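Local atomic coordinates of putative glycosyl hydrolase (Bacteroides thetaiotaomicron VPI-5482, PDB entry 3K11), a protein that probably hydrolyses glycosidic bonds as a member of the GH88 family of glycoside hydrolases, its substrate being unassigned. Residues R38-I43 against S89-A94; S327-Y332 against H359-K364; F77-Y82 against F111-E116. All coordinates share one frame; numbering follows the deposited sequence. Where two conformers were deposited one is given.

Interaction 1 of 3, residues R38-I43 against S89-A94; sequences RVFAYI and SALIAA
Phe40 and Leu91 make the main contact between helix 29-45 and helix 82-98, deep among the helices of a fold consistent with the (alpha/alpha)6 barrel known for the GH88 family. The Phe40 side chain leaves its helix with CG trans to the backbone N (chi1 177°), which sends the ring across to the second helix. Leu91 comes from the other side, both of its methyls pointing at helix 29-45. The two methyls divide the work. CD2 approaches the ring obliquely, 3.8 Å from Phe40 CD1 and 4.1 Å from Phe40 CE1, while CD1 of Leu91 stands 4.2 Å from Phe40 CE1 and also serves the next turn of helix 29-45. There Ile43 stretches its CG1 branch toward it, with chi2 at 135°, well off a staggered value.

The contact is wholly apolar, with no hydrogen bond between the segments. Helix 101-128 closes in as well: Tyr103 meets the Phe40 ring edge-to-face, and Tyr106 and Val107 pack on Leu91. Tyr400, at the start of helix 400-416, touches Ile43. The Ile43 contact is the looser of the two, its CD1 lying 4.4 Å from Leu91 CD1.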
loop_
_atom_site.group_PDB
_atom_site.type_symbol
_atom_site.label_atom_id
_atom_site.label_comp_id
_atom_site.label_asym_id
_atom_site.label_seq_id
_atom_site.Cartn_x
_atom_site.Cartn_y
_atom_site.Cartn_z
ATOM N N ARG A 38 -8.953 34.736 8.622
ATOM C CA ARG A 38 -7.959 34.608 9.704
ATOM C C ARG A 38 -6.545 34.476 9.140
ATOM O O ARG A 38 -5.601 35.116 9.626
ATOM C CB ARG A 38 -8.312 33.463 10.651
ATOM C CG ARG A 38 -7.442 33.434 11.888
ATOM C CD ARG A 38 -8.022 32.576 13.009
ATOM N NE ARG A 38 -7.962 31.144 12.724
ATOM C CZ ARG A 38 -8.965 30.426 12.222
ATOM N NH1 ARG A 38 -10.139 30.970 11.906
ATOM N NH2 ARG A 38 -8.783 29.134 12.003
ATOM N N VAL A 39 -6.400 33.673 8.090
ATOM C CA VAL A 39 -5.109 33.537 7.419
ATOM C C VAL A 39 -4.729 34.879 6.777
ATOM O O VAL A 39 -3.591 35.342 6.897
ATOM C CB VAL A 39 -5.131 32.433 6.335
ATOM C CG1 VAL A 39 -3.827 32.454 5.575
ATOM C CG2 VAL A 39 -5.430 31.030 6.955
ATOM N N PHE A 40 -5.684 35.509 6.099
ATOM C CA PHE A 40 -5.420 36.768 5.421
ATOM C C PHE A 40 -4.966 37.844 6.413
ATOM O O PHE A 40 -4.007 38.578 6.155
ATOM C CB PHE A 40 -6.676 37.235 4.678
ATOM C CG PHE A 40 -6.509 38.562 4.000
ATOM C CD1 PHE A 40 -5.611 38.701 2.973
ATOM C CD2 PHE A 40 -7.215 39.684 4.431
ATOM C CE1 PHE A 40 -5.409 39.916 2.350
ATOM C CE2 PHE A 40 -7.020 40.902 3.821
ATOM C CZ PHE A 40 -6.124 41.015 2.756
ATOM N N ALA A 41 -5.656 37.956 7.535
ATOM C CA ALA A 41 -5.297 39.014 8.515
ATOM C C ALA A 41 -3.874 38.783 8.999
ATOM O O ALA A 41 -3.080 39.701 9.154
ATOM C CB ALA A 41 -6.271 39.021 9.691
ATOM N N TYR A 42 -3.539 37.527 9.228
ATOM C CA TYR A 42 -2.206 37.197 9.675
ATOM C C TYR A 42 -1.132 37.557 8.654
ATOM O O TYR A 42 -0.171 38.216 8.976
ATOM C CB TYR A 42 -2.140 35.704 10.011
ATOM C CG TYR A 42 -0.744 35.254 10.370
ATOM C CD1 TYR A 42 -0.109 35.727 11.499
ATOM C CD2 TYR A 42 -0.077 34.341 9.592
ATOM C CE1 TYR A 42 1.182 35.318 11.811
ATOM C CE2 TYR A 42 1.203 33.938 9.898
ATOM C CZ TYR A 42 1.822 34.414 11.005
ATOM O OH TYR A 42 3.113 33.969 11.267
ATOM N N ILE A 43 -1.306 37.137 7.407
ATOM C CA ILE A 43 -0.251 37.355 6.419
ATOM C C ILE A 43 -0.126 38.838 6.074
ATOM O O ILE A 43 0.941 39.278 5.686
ATOM C CB ILE A 43 -0.417 36.508 5.146
ATOM C CG1 ILE A 43 -1.708 36.863 4.385
ATOM C CG2 ILE A 43 -0.341 35.005 5.512
ATOM C CD1 ILE A 43 -1.511 36.996 2.916
ATOM N N SER A 89 -1.912 35.071 -6.643
ATOM C CA SER A 89 -2.932 34.433 -7.504
ATOM C C SER A 89 -4.140 33.990 -6.700
ATOM O O SER A 89 -5.287 34.170 -7.143
ATOM C CB SER A 89 -2.355 33.240 -8.318
ATOM O OG SER A 89 -1.702 33.679 -9.525
ATOM N N ALA A 90 -3.893 33.417 -5.525
ATOM C CA ALA A 90 -4.978 33.011 -4.618
ATOM C C ALA A 90 -5.913 34.149 -4.255
ATOM O O ALA A 90 -7.162 34.010 -4.265
ATOM C CB ALA A 90 -4.385 32.404 -3.358
ATOM N N LEU A 91 -5.322 35.283 -3.895
ATOM C CA LEU A 91 -6.104 36.460 -3.466
ATOM C C LEU A 91 -6.857 37.125 -4.602
ATOM O O LEU A 91 -7.979 37.638 -4.399
ATOM C CB LEU A 91 -5.177 37.452 -2.754
ATOM C CG LEU A 91 -4.714 36.977 -1.362
ATOM C CD1 LEU A 91 -3.570 37.879 -0.828
ATOM C CD2 LEU A 91 -5.906 36.839 -0.351
ATOM N N ILE A 92 -6.277 37.118 -5.806
ATOM C CA ILE A 92 -7.009 37.566 -6.990
ATOM C C ILE A 92 -8.259 36.702 -7.145
ATOM O O ILE A 92 -9.372 37.186 -7.366
ATOM C CB ILE A 92 -6.125 37.511 -8.244
ATOM C CG1 ILE A 92 -5.009 38.554 -8.177
ATOM C CG2 ILE A 92 -6.959 37.719 -9.563
ATOM C CD1 ILE A 92 -3.858 38.264 -9.165
ATOM N N ALA A 93 -8.086 35.397 -6.993
ATOM C CA ALA A 93 -9.216 34.494 -7.117
ATOM C C ALA A 93 -10.215 34.682 -5.992
ATOM O O ALA A 93 -11.433 34.681 -6.235
ATOM C CB ALA A 93 -8.741 33.019 -7.171
ATOM N N ALA A 94 -9.718 34.843 -4.763
ATOM C CA ALA A 94 -10.600 35.014 -3.611
ATOM C C ALA A 94 -11.459 36.284 -3.749
ATOM O O ALA A 94 -12.646 36.283 -3.365
ATOM C CB ALA A 94 -9.821 35.014 -2.318
#

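Interaction 2 of 3, residues S327-Y332 against H359-K364; sequences SATAIY and HAVAGK
The peptide plane joining Thr329 to Ala330 offers one face to Val361, whose CG2 methyl sits almost directly above Ala330 N at 3.8 Å. The aromatic ring of this helical segment, that of Tyr332, lies round the helix from Val361: one of its faces carries Ala328 O, 3.1 Å above the plane and displaced toward the rim, and the indole of Trp313 meets the ring edge-to-face. The imidazole of His359 likewise turns away from the contact and gives NE2 to Gly25 O.

Across the interface a single methyl does nearly everything. Val361 CG2 presses on Thr329 CG2 at 3.5 Å, closer than two methyls usually come, and reaches Ala330 CB at 4.2 Å. Its position follows from the valine torsion: with CG1 anti to the backbone N (chi1 165°), CG2 falls beside the N and projects at the other helix. The side chains of Thr329 and Val361 slip past one another in opposite senses rather than meeting head-on.

Helices 326-342 and 347-362 follow each other in the chain and run back roughly antiparallel, making a helical hairpin of the kind that builds (alpha/alpha)6 barrels, the fold expected for GH88. Val403 of helix 400-416 packs on both Ala330 and Val361, and Pro402 adds to the cover over Ala330.

Thr329 shows how a buried hydroxyl is accommodated in such a place. Its methyl is trans to the backbone N and faces Val361, while OG1 is held apart by hydrogen bonds with Glu325 O, one turn back, and with Trp313 N. The rotation of the side chain is thereby fixed, which leaves Thr329 CG2 little freedom to retreat from the tight methyl pair.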
loop_
_atom_site.group_PDB
_atom_site.type_symbol
_atom_site.label_atom_id
_atom_site.label_comp_id
_atom_site.label_asym_id
_atom_site.label_seq_id
_atom_site.Cartn_x
_atom_site.Cartn_y
_atom_site.Cartn_z
ATOM N N SER A 327 0.231 21.596 2.776
ATOM C CA SER A 327 0.229 22.442 1.579
ATOM C C SER A 327 -0.267 21.678 0.340
ATOM O O SER A 327 -1.090 22.177 -0.414
ATOM C CB SER A 327 1.578 23.096 1.304
ATOM O OG SER A 327 2.617 22.168 1.044
ATOM N N ALA A 328 0.188 20.457 0.155
ATOM C CA ALA A 328 -0.274 19.652 -0.957
ATOM C C ALA A 328 -1.760 19.413 -0.868
ATOM O O ALA A 328 -2.480 19.485 -1.865
ATOM C CB ALA A 328 0.443 18.304 -0.979
ATOM N N THR A 329 -2.230 19.116 0.336
ATOM C CA THR A 329 -3.642 18.886 0.570
ATOM C C THR A 329 -4.458 20.077 0.135
ATOM O O THR A 329 -5.469 19.925 -0.589
ATOM C CB THR A 329 -3.911 18.539 2.053
ATOM O OG1 THR A 329 -3.207 17.330 2.389
ATOM C CG2 THR A 329 -5.408 18.358 2.312
ATOM N N ALA A 330 -3.998 21.271 0.503
ATOM C CA ALA A 330 -4.701 22.497 0.108
ATOM C C ALA A 330 -4.730 22.679 -1.420
ATOM O O ALA A 330 -5.754 23.083 -1.997
ATOM C CB ALA A 330 -4.052 23.751 0.783
ATOM N N ILE A 331 -3.585 22.483 -2.052
ATOM C CA ILE A 331 -3.493 22.549 -3.507
ATOM C C ILE A 331 -4.523 21.586 -4.156
ATOM O O ILE A 331 -5.264 22.009 -5.069
ATOM C CB ILE A 331 -2.092 22.232 -4.061
ATOM C CG1 ILE A 331 -1.035 23.264 -3.601
ATOM C CG2 ILE A 331 -2.143 22.167 -5.609
ATOM C CD1 ILE A 331 0.455 22.743 -3.735
ATOM N N TYR A 332 -4.586 20.341 -3.705
ATOM C CA TYR A 332 -5.542 19.401 -4.268
ATOM C C TYR A 332 -6.965 19.857 -4.082
ATOM O O TYR A 332 -7.803 19.715 -4.990
ATOM C CB TYR A 332 -5.403 18.011 -3.701
ATOM C CG TYR A 332 -4.012 17.416 -3.898
ATOM C CD1 TYR A 332 -3.311 17.582 -5.087
ATOM C CD2 TYR A 332 -3.438 16.634 -2.926
ATOM C CE1 TYR A 332 -2.047 17.016 -5.257
ATOM C CE2 TYR A 332 -2.164 16.060 -3.094
ATOM C CZ TYR A 332 -1.480 16.274 -4.252
ATOM O OH TYR A 332 -0.208 15.745 -4.426
ATOM N N HIS A 359 -12.015 20.362 5.264
ATOM C CA HIS A 359 -12.115 20.145 6.713
ATOM C C HIS A 359 -10.735 19.873 7.307
ATOM O O HIS A 359 -10.379 20.406 8.375
ATOM C CB HIS A 359 -13.040 18.974 7.037
ATOM C CG HIS A 359 -14.499 19.308 6.980
ATOM N ND1 HIS A 359 -15.076 20.290 7.762
ATOM C CD2 HIS A 359 -15.502 18.779 6.241
ATOM C CE1 HIS A 359 -16.374 20.347 7.499
ATOM N NE2 HIS A 359 -16.662 19.425 6.596
ATOM N N ALA A 360 -9.953 19.064 6.591
ATOM C CA ALA A 360 -8.612 18.679 7.012
ATOM C C ALA A 360 -7.729 19.942 7.115
ATOM O O ALA A 360 -7.147 20.249 8.142
ATOM C CB ALA A 360 -8.000 17.695 6.016
ATOM N N VAL A 361 -7.696 20.698 6.043
ATOM C CA VAL A 361 -6.883 21.899 5.980
ATOM C C VAL A 361 -7.307 22.974 7.012
ATOM O O VAL A 361 -6.456 23.603 7.679
ATOM C CB VAL A 361 -6.948 22.466 4.513
ATOM C CG1 VAL A 361 -6.457 23.832 4.412
ATOM C CG2 VAL A 361 -6.154 21.509 3.577
ATOM N N ALA A 362 -8.607 23.212 7.136
ATOM C CA ALA A 362 -9.089 24.219 8.055
ATOM C C ALA A 362 -8.658 23.883 9.495
ATOM O O ALA A 362 -8.409 24.765 10.288
ATOM C CB ALA A 362 -10.612 24.383 7.931
ATOM N N GLY A 363 -8.572 22.609 9.815
ATOM C CA GLY A 363 -8.061 22.159 11.116
ATOM C C GLY A 363 -6.605 22.478 11.390
ATOM O O GLY A 363 -6.154 22.361 12.526
ATOM N N LYS A 364 -5.870 22.908 10.377
ATOM C CA LYS A 364 -4.456 23.270 10.525
ATOM C C LYS A 364 -4.247 24.782 10.493
ATOM O O LYS A 364 -3.119 25.251 10.532
ATOM C CB LYS A 364 -3.643 22.600 9.439
ATOM C CG LYS A 364 -3.620 21.087 9.568
ATOM C CD LYS A 364 -2.723 20.651 10.699
ATOM C CE LYS A 364 -2.919 19.166 10.969
ATOM N NZ LYS A 364 -2.048 18.723 12.093
#

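Interaction 3 of 3, residues F77-Y82 against F111-E116; sequences FRLASY and FRFLAE
Leu79 reaches from the loop that precedes helix 82-98 to Phe113 and Leu114 on helix 101-128, the next helix of a fold consistent with the (alpha/alpha)6 barrel of the family. Starting at its root, Leu79 CB stands 4.7 Å from both Leu114 CD1 and Leu114 CD2, a loose approach to the end of that leucine. CG, the branch point, lies anti to the carbonyl carbon (chi1 -72°), and the second torsion (chi2 175°) carries CD1 on toward the helix. CD1 is the tip that touches: it approaches the Phe113 ring obliquely, 4.0 Å from Phe113 CE2 and 4.1 Å from Phe113 CD2, and lies 4.4 Å from Leu114 CD2. CD2, the other methyl, points off across this direction. The axes of the Leu79 and Phe113 side chains cross near a right angle.

One residue on, Ala80 CB comes to 4.4 Å from Leu114 CD1, and Ile138 of helix 133-139 packs on both of those residues. The backbone here is busy too: Leu79 O accepts a hydrogen bond from Tyr88 OH, and Ser81 is the N-cap of helix 82-98, its OG bonded to Trp84 N.

Between the two segments, then, there are only carbon contacts, none of them short. With no directional bond to set the register, the loop is positioned against the helix by shape and by burial of its apolar groups.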
loop_
_atom_site.group_PDB
_atom_site.type_symbol
_atom_site.label_atom_id
_atom_site.label_comp_id
_atom_site.label_asym_id
_atom_site.label_seq_id
_atom_site.Cartn_x
_atom_site.Cartn_y
_atom_site.Cartn_z
ATOM N N PHE A 77 7.159 36.540 5.910
ATOM C CA PHE A 77 7.170 35.997 4.562
ATOM C C PHE A 77 7.673 37.003 3.535
ATOM O O PHE A 77 7.330 38.189 3.624
ATOM C CB PHE A 77 5.763 35.603 4.185
ATOM C CG PHE A 77 5.125 34.705 5.190
ATOM C CD1 PHE A 77 5.599 33.401 5.346
ATOM C CD2 PHE A 77 4.142 35.187 6.055
ATOM C CE1 PHE A 77 5.072 32.587 6.329
ATOM C CE2 PHE A 77 3.593 34.369 7.012
ATOM C CZ PHE A 77 4.070 33.045 7.140
ATOM N N ARG A 78 8.461 36.517 2.566
ATOM C CA ARG A 78 9.053 37.356 1.501
ATOM C C ARG A 78 7.966 37.716 0.505
ATOM O O ARG A 78 7.104 36.885 0.193
ATOM C CB ARG A 78 10.207 36.603 0.805
ATOM C CG ARG A 78 11.443 36.394 1.669
ATOM C CD ARG A 78 12.411 35.283 1.194
ATOM N NE ARG A 78 11.787 33.953 1.352
ATOM C CZ ARG A 78 11.671 33.004 0.406
ATOM N NH1 ARG A 78 12.199 33.152 -0.818
ATOM N NH2 ARG A 78 11.038 31.874 0.704
ATOM N N LEU A 79 7.970 38.966 0.048
ATOM C CA LEU A 79 6.961 39.457 -0.897
ATOM C C LEU A 79 7.036 38.920 -2.318
ATOM O O LEU A 79 6.027 38.939 -3.022
ATOM C CB LEU A 79 7.024 40.994 -0.993
ATOM C CG LEU A 79 6.514 41.837 0.181
ATOM C CD1 LEU A 79 6.756 43.376 -0.033
ATOM C CD2 LEU A 79 5.020 41.627 0.351
ATOM N N ALA A 80 8.220 38.502 -2.758
ATOM C CA ALA A 80 8.388 38.109 -4.154
ATOM C C ALA A 80 9.009 36.750 -4.317
ATOM O O ALA A 80 9.610 36.458 -5.361
ATOM C CB ALA A 80 9.162 39.125 -4.908
ATOM N N SER A 81 8.774 35.875 -3.339
ATOM C CA SER A 81 9.185 34.509 -3.475
ATOM C C SER A 81 8.136 33.799 -4.368
ATOM O O SER A 81 7.044 34.317 -4.590
ATOM C CB SER A 81 9.147 33.864 -2.114
ATOM O OG SER A 81 7.817 33.856 -1.642
ATOM N N TYR A 82 8.448 32.610 -4.875
ATOM C CA TYR A 82 7.429 31.926 -5.684
ATOM C C TYR A 82 6.232 31.557 -4.830
ATOM O O TYR A 82 5.105 31.589 -5.307
ATOM C CB TYR A 82 8.011 30.706 -6.393
ATOM C CG TYR A 82 8.314 29.498 -5.556
ATOM C CD1 TYR A 82 7.309 28.579 -5.264
ATOM C CD2 TYR A 82 9.585 29.193 -5.163
ATOM C CE1 TYR A 82 7.573 27.454 -4.543
ATOM C CE2 TYR A 82 9.846 28.058 -4.447
ATOM C CZ TYR A 82 8.822 27.197 -4.124
ATOM O OH TYR A 82 9.063 26.002 -3.448
ATOM N N PHE A 111 2.027 44.892 -5.253
ATOM C CA PHE A 111 2.549 45.062 -6.612
ATOM C C PHE A 111 2.917 46.492 -6.940
ATOM O O PHE A 111 3.936 46.745 -7.573
ATOM C CB PHE A 111 1.549 44.535 -7.670
ATOM C CG PHE A 111 1.421 43.032 -7.741
ATOM C CD1 PHE A 111 2.308 42.186 -7.093
ATOM C CD2 PHE A 111 0.453 42.477 -8.567
ATOM C CE1 PHE A 111 2.204 40.848 -7.230
ATOM C CE2 PHE A 111 0.362 41.089 -8.697
ATOM C CZ PHE A 111 1.201 40.307 -8.006
ATOM N N ARG A 112 2.104 47.447 -6.510
ATOM C CA ARG A 112 2.423 48.848 -6.777
ATOM C C ARG A 112 3.695 49.270 -6.017
ATOM O O ARG A 112 4.478 50.050 -6.525
ATOM C CB ARG A 112 1.243 49.755 -6.426
ATOM C CG ARG A 112 0.116 49.589 -7.414
ATOM C CD ARG A 112 -1.139 50.308 -7.008
ATOM N NE ARG A 112 -2.186 49.959 -7.955
ATOM C CZ ARG A 112 -2.392 50.569 -9.119
ATOM N NH1 ARG A 112 -1.669 51.606 -9.485
ATOM N NH2 ARG A 112 -3.342 50.142 -9.922
ATOM N N PHE A 113 3.881 48.728 -4.809
ATOM C CA PHE A 113 5.030 49.005 -3.983
ATOM C C PHE A 113 6.270 48.447 -4.661
ATOM O O PHE A 113 7.270 49.124 -4.781
ATOM C CB PHE A 113 4.852 48.365 -2.598
ATOM C CG PHE A 113 6.125 48.327 -1.776
ATOM C CD1 PHE A 113 6.655 49.504 -1.255
ATOM C CD2 PHE A 113 6.782 47.140 -1.537
ATOM C CE1 PHE A 113 7.817 49.484 -0.497
ATOM C CE2 PHE A 113 7.939 47.098 -0.783
ATOM C CZ PHE A 113 8.462 48.274 -0.259
ATOM N N LEU A 114 6.223 47.198 -5.088
ATOM C CA LEU A 114 7.380 46.608 -5.765
ATOM C C LEU A 114 7.714 47.369 -7.057
ATOM O O LEU A 114 8.892 47.596 -7.352
ATOM C CB LEU A 114 7.138 45.137 -6.056
ATOM C CG LEU A 114 7.096 44.198 -4.840
ATOM C CD1 LEU A 114 6.740 42.785 -5.305
ATOM C CD2 LEU A 114 8.418 44.227 -4.046
ATOM N N ALA A 115 6.690 47.744 -7.823
ATOM C CA ALA A 115 6.896 48.556 -9.066
ATOM C C ALA A 115 7.540 49.899 -8.768
ATOM O O ALA A 115 8.395 50.399 -9.524
ATOM C CB ALA A 115 5.549 48.768 -9.805
ATOM N N GLU A 116 7.118 50.508 -7.671
ATOM C CA GLU A 116 7.637 51.791 -7.287
ATOM C C GLU A 116 9.095 51.694 -6.877
ATOM O O GLU A 116 9.891 52.521 -7.285
ATOM C CB GLU A 116 6.844 52.323 -6.112
ATOM C CG GLU A 116 7.302 53.688 -5.657
ATOM C CD GLU A 116 6.566 54.140 -4.430
ATOM O OE1 GLU A 116 5.919 53.298 -3.748
ATOM O OE2 GLU A 116 6.670 55.341 -4.147
#

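From the N terminus, the chain first lays down helix 29-45 and returns to it with helix 82-98, where interaction 1 closes a loop. Before that loop is complete, residues 77-82 have already passed, and they find their partner only on helix 101-128; interactions 1 and 3 therefore cross. They also touch in space, Tyr42 CE2 lying 3.8 Å from Phe77 CE2. Interaction 2 comes much later and in series with both, closing the short hairpin between helices 326-342 and 347-362. Its centre is about 15 Å from that of interaction 1 and about 25 Å from that of interaction 3. Helix 400-416 packs beside both interactions 1 and 2.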